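Local structure of cytochrome C (Thioalkalivibrio paradoxus ARh 1, 5N1T) at residues S56-A60 with D61-E65. The protein carries a covalently attached heme c and probably serves in electron transfer. Numbering follows the deposited sequence.
Sequences SGLDA and DQIAE
Asp59 and Gln62 close a capping box at the N-terminus of helix 60-72, where the loop that follows helix 29-42 turns into the helix on the surface of the chain. Asp59 is the N-cap: with CG set between its own backbone N and carbonyl carbon (chi1 60°), the carboxylate is turned toward the start of the helix, and Asp59 OD1 accepts from Gln62 N at 3.3 Å, a long bond but straight. In return Gln62 reaches back along the loop, and its OE1 takes the Asp59 N-H in the plane of the amide, at 2.7 Å and almost straight (169°). The two side chains cross at about a right angle, with carboxylate and amide planes turned 46° apart. Leu58 CD2 lies against the same amide, 3.6 Å from Gln62 NE2, while its other methyl, CD1, packs on Ile63 CG1 at 3.9 Å. The regular i to i+4 helical bonds begin here, Ile63 N to Asp59 O (3.1 Å) and Ala64 N to Ala60 O (2.8 Å). Leu58 and Ile63 both touch the heme, and Ile63 also packs on Ala96 and Ile99 of helix 89-101. Such a box, with the Leu58-Ile63 pair next to it, starts a helix that contributes to the heme pocket of the cytochrome c fold.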
ATOM      1  N   SER B  56     -30.477 -12.721  17.677  1.00 76.19           N
ATOM      2  CA  SER B  56     -31.388 -12.452  18.796  1.00 81.10           C
ATOM      3  C   SER B  56     -32.696 -13.264  18.796  1.00 82.83           C
ATOM      4  O   SER B  56     -33.072 -13.807  19.860  1.00 70.11           O
ATOM      5  CB  SER B  56     -31.691 -10.947  18.870  1.00 72.91           C
ATOM      6  OG  SER B  56     -32.040 -10.452  17.581  1.00 68.71           O
ATOM      7  N   GLY B  57     -33.352 -13.365  17.623  1.00 74.48           N
ATOM      8  CA  GLY B  57     -34.631 -14.095  17.486  1.00 70.08           C
ATOM      9  C   GLY B  57     -34.523 -15.601  17.277  1.00 67.02           C
ATOM     10  O   GLY B  57     -35.198 -16.151  16.420  1.00 65.50           O
ATOM     11  N   LEU B  58     -33.666 -16.248  18.062  1.00 71.15           N
ATOM     12  CA  LEU B  58     -33.320 -17.666  17.956  1.00 71.35           C
ATOM     13  C   LEU B  58     -33.104 -18.184  19.360  1.00 69.11           C
ATOM     14  O   LEU B  58     -32.571 -17.461  20.212  1.00 73.87           O
ATOM     15  CB  LEU B  58     -31.991 -17.854  17.201  1.00 75.14           C
ATOM     16  CG  LEU B  58     -31.784 -17.803  15.680  1.00 79.03           C
ATOM     17  CD1 LEU B  58     -30.368 -18.237  15.312  1.00 68.76           C
ATOM     18  CD2 LEU B  58     -32.783 -18.694  14.964  1.00 71.18           C
ATOM     19  N   ASP B  59     -33.468 -19.432  19.607  1.00 64.40           N
ATOM     20  CA  ASP B  59     -33.220 -20.025  20.928  1.00 73.65           C
ATOM     21  C   ASP B  59     -31.985 -20.975  20.966  1.00 75.36           C
ATOM     22  O   ASP B  59     -31.471 -21.387  19.900  1.00 67.68           O
ATOM     23  CB  ASP B  59     -34.491 -20.699  21.496  1.00 76.60           C
ATOM     24  CG  ASP B  59     -35.020 -21.835  20.605  1.00 76.12           C
ATOM     25  OD1 ASP B  59     -34.228 -22.668  20.108  1.00 74.35           O
ATOM     26  OD2 ASP B  59     -36.252 -21.901  20.419  1.00 83.29           O
ATOM     27  N   ALA B  60     -31.547 -21.318  22.194  1.00 65.26           N
ATOM     28  CA  ALA B  60     -30.380 -22.161  22.453  1.00 59.45           C
ATOM     29  C   ALA B  60     -30.266 -23.324  21.470  1.00 64.50           C
ATOM     30  O   ALA B  60     -29.234 -23.525  20.815  1.00 72.91           O
ATOM     31  CB  ALA B  60     -30.413 -22.665  23.883  1.00 52.26           C
ATOM     32  N   ASP B  61     -31.365 -24.041  21.327  1.00 70.46           N
ATOM     33  CA  ASP B  61     -31.409 -25.259  20.566  1.00 72.54           C
ATOM     34  C   ASP B  61     -31.059 -25.007  19.114  1.00 70.11           C
ATOM     35  O   ASP B  61     -30.205 -25.722  18.564  1.00 70.66           O
ATOM     36  CB  ASP B  61     -32.778 -25.937  20.743  1.00 81.40           C
ATOM     37  CG  ASP B  61     -32.830 -26.829  21.980  1.00 85.50           C
ATOM     38  OD1 ASP B  61     -32.402 -26.413  23.086  1.00 84.94           O
ATOM     39  OD2 ASP B  61     -33.294 -27.972  21.836  1.00 98.98           O
ATOM     40  N   GLN B  62     -31.685 -23.981  18.517  1.00 59.94           N
ATOM     41  CA  GLN B  62     -31.383 -23.576  17.125  1.00 58.21           C
ATOM     42  C   GLN B  62     -29.918 -23.205  16.936  1.00 54.08           C
ATOM     43  O   GLN B  62     -29.254 -23.705  16.007  1.00 50.28           O
ATOM     44  CB  GLN B  62     -32.252 -22.410  16.680  1.00 55.28           C
ATOM     45  CG  GLN B  62     -33.731 -22.729  16.636  1.00 49.04           C
ATOM     46  CD  GLN B  62     -34.565 -21.483  16.551  1.00 48.77           C
ATOM     47  OE1 GLN B  62     -34.584 -20.659  17.472  1.00 53.69           O
ATOM     48  NE2 GLN B  62     -35.259 -21.324  15.436  1.00 49.09           N
ATOM     49  N   ILE B  63     -29.413 -22.363  17.844  1.00 51.92           N
ATOM     50  CA  ILE B  63     -28.036 -21.930  17.764  1.00 51.73           C
ATOM     51  C   ILE B  63     -27.134 -23.149  17.854  1.00 54.27           C
ATOM     52  O   ILE B  63     -26.369 -23.401  16.929  1.00 58.46           O
ATOM     53  CB  ILE B  63     -27.657 -20.858  18.791  1.00 51.39           C
ATOM     54  CG1 ILE B  63     -28.447 -19.551  18.503  1.00 54.42           C
ATOM     55  CG2 ILE B  63     -26.137 -20.644  18.750  1.00 46.09           C
ATOM     56  CD1 ILE B  63     -28.402 -18.470  19.600  1.00 46.98           C
ATOM     57  N   ALA B  64     -27.260 -23.932  18.921  1.00 55.74           N
ATOM     58  CA  ALA B  64     -26.361 -25.076  19.108  1.00 57.72           C
ATOM     59  C   ALA B  64     -26.431 -26.003  17.891  1.00 58.69           C
ATOM     60  O   ALA B  64     -25.406 -26.396  17.363  1.00 57.86           O
ATOM     61  CB  ALA B  64     -26.670 -25.833  20.412  1.00 51.52           C
ATOM     62  N   GLU B  65     -27.648 -26.293  17.424  1.00 63.99           N
ATOM     63  CA  GLU B  65     -27.863 -27.349  16.447  1.00 66.29           C
ATOM     64  C   GLU B  65     -27.227 -26.952  15.125  1.00 67.93           C
ATOM     65  O   GLU B  65     -26.757 -27.818  14.402  1.00 77.01           O
ATOM     66  CB  GLU B  65     -29.357 -27.713  16.316  1.00 59.56           C
TER